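PDB 4MF7: glutathione S-transferase enzyme with thioredoxin-like domain from Bradyrhizobium sp., which probably catalyses the conjugation of glutathione to electrophilic substrates, as a glutathione transferase with a thioredoxin-like N-terminal domain. Local coordinates for residues Asn100-Asp104 with Lys105-Leu109. Numbering follows the deposited sequence.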
loop_
_atom_site.group_PDB
_atom_site.type_symbol
_atom_site.label_atom_id
_atom_site.label_comp_id
_atom_site.label_asym_id
_atom_site.label_seq_id
_atom_site.Cartn_x
_atom_site.Cartn_y
_atom_site.Cartn_z
ATOM N N ASN A 100 21.164 -1.673 -11.139
ATOM C CA ASN A 100 20.767 -2.282 -12.405
ATOM C C ASN A 100 19.244 -2.138 -12.644
ATOM O O ASN A 100 18.533 -3.133 -12.886
ATOM C CB ASN A 100 21.149 -3.765 -12.431
ATOM C CG ASN A 100 22.608 -3.988 -12.074
ATOM O OD1 ASN A 100 23.480 -3.383 -12.673
ATOM N ND2 ASN A 100 22.875 -4.824 -11.075
ATOM N N GLY A 101 18.783 -0.896 -12.580
ATOM C CA GLY A 101 17.365 -0.609 -12.697
ATOM C C GLY A 101 16.931 -0.575 -14.148
ATOM O O GLY A 101 17.728 -0.871 -15.066
ATOM N N PRO A 102 15.661 -0.221 -14.376
ATOM C CA PRO A 102 15.137 -0.157 -15.738
ATOM C C PRO A 102 15.995 0.736 -16.609
ATOM O O PRO A 102 16.439 1.807 -16.154
ATOM C CB PRO A 102 13.747 0.455 -15.540
ATOM C CG PRO A 102 13.335 -0.067 -14.212
ATOM C CD PRO A 102 14.582 -0.001 -13.385
ATOM N N GLY A 103 16.230 0.297 -17.846
ATOM C CA GLY A 103 17.104 1.021 -18.777
ATOM C C GLY A 103 18.560 1.045 -18.333
ATOM O O GLY A 103 19.321 1.923 -18.724
ATOM N N ASP A 104 18.940 0.069 -17.511
ATOM C CA ASP A 104 20.275 -0.007 -16.901
ATOM C C ASP A 104 20.786 1.311 -16.297
ATOM O O ASP A 104 21.944 1.669 -16.476
ATOM C CB ASP A 104 21.284 -0.573 -17.912
ATOM C CG ASP A 104 20.974 -2.007 -18.299
ATOM O OD1 ASP A 104 21.138 -2.902 -17.444
ATOM O OD2 ASP A 104 20.567 -2.239 -19.456
ATOM N N LYS A 105 19.907 2.016 -15.583
ATOM C CA LYS A 105 20.280 3.159 -14.749
ATOM C C LYS A 105 19.885 2.764 -13.319
ATOM O O LYS A 105 18.988 1.924 -13.172
ATOM C CB LYS A 105 19.508 4.414 -15.164
ATOM C CG LYS A 105 19.625 4.751 -16.643
ATOM C CD LYS A 105 18.810 5.979 -17.016
ATOM C CE LYS A 105 18.923 6.255 -18.511
ATOM N NZ LYS A 105 18.500 7.637 -18.882
ATOM N N PRO A 106 20.556 3.332 -12.303
ATOM C CA PRO A 106 20.154 3.025 -10.923
ATOM C C PRO A 106 18.764 3.586 -10.640
ATOM O O PRO A 106 18.387 4.635 -11.161
ATOM C CB PRO A 106 21.166 3.764 -10.073
ATOM C CG PRO A 106 22.324 4.026 -10.978
ATOM C CD PRO A 106 21.725 4.225 -12.323
ATOM N N LEU A 107 18.036 2.889 -9.792
ATOM C CA LEU A 107 16.683 3.297 -9.400
ATOM C C LEU A 107 16.604 3.262 -7.880
ATOM O O LEU A 107 16.852 2.210 -7.289
ATOM C CB LEU A 107 15.678 2.335 -9.973
ATOM C CG LEU A 107 14.234 2.609 -9.501
ATOM C CD1 LEU A 107 13.760 3.943 -10.068
ATOM C CD2 LEU A 107 13.313 1.481 -9.896
ATOM N N GLY A 108 16.275 4.404 -7.269
ATOM C CA GLY A 108 16.033 4.457 -5.839
ATOM C C GLY A 108 14.548 4.311 -5.594
ATOM O O GLY A 108 13.734 4.909 -6.296
ATOM N N LEU A 109 14.181 3.490 -4.626
ATOM C CA LEU A 109 12.780 3.187 -4.428
ATOM C C LEU A 109 12.510 2.966 -2.947
ATOM O O LEU A 109 13.264 2.293 -2.267
ATOM C CB LEU A 109 12.406 1.959 -5.256
ATOM C CG LEU A 109 10.967 1.708 -5.646
ATOM C CD1 LEU A 109 10.468 2.796 -6.587
ATOM C CD2 LEU A 109 10.848 0.326 -6.289
HETATM O O HOH W 1 16.315 2.965 -13.483
#
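Pro102 turns the CD corner of its ring to Leu107, whose CD2 methyl lies 4.0 Å from that CD; the two side chains cross at a slant. Tyr118 of helix 112-123 touches both of them, while the second subunit adds Pro131 against the Pro102 ring and Ala132 against Leu107. With CG anti to the backbone N (chi1 174°), Leu107 extends from the start of its strand to the proline. Next to this pair Gly101, lacking a side chain, lets its CA come within 4.4 Å of Leu107 CB. Gly101 to Asp104 form a type II beta turn, with Gly103 at positive phi and a weak bond from Asp104 N to Gly101 O. Gly101 N also donates a weak bond, bent to 122°, to Lys105 O at 2.9 Å. One water donates to this same Lys105 O and to Pro102 O, 2.9 Å from each, bridging the two carbonyls. Lys105 folds CG back beside its own N (chi1 -54°), placing CG 3.5 Å from Gly103 O; beyond it the chain runs extended and leads the ammonium end away. The loop closes a beta hairpin of the thioredoxin-like domain: it joins strand 95-98 to the antiparallel strand 107-110, with Leu107 backbone-bonded to Asp98 and Leu109 to Ile96, at the sheet margin where helix 112-123 and the second subunit pack.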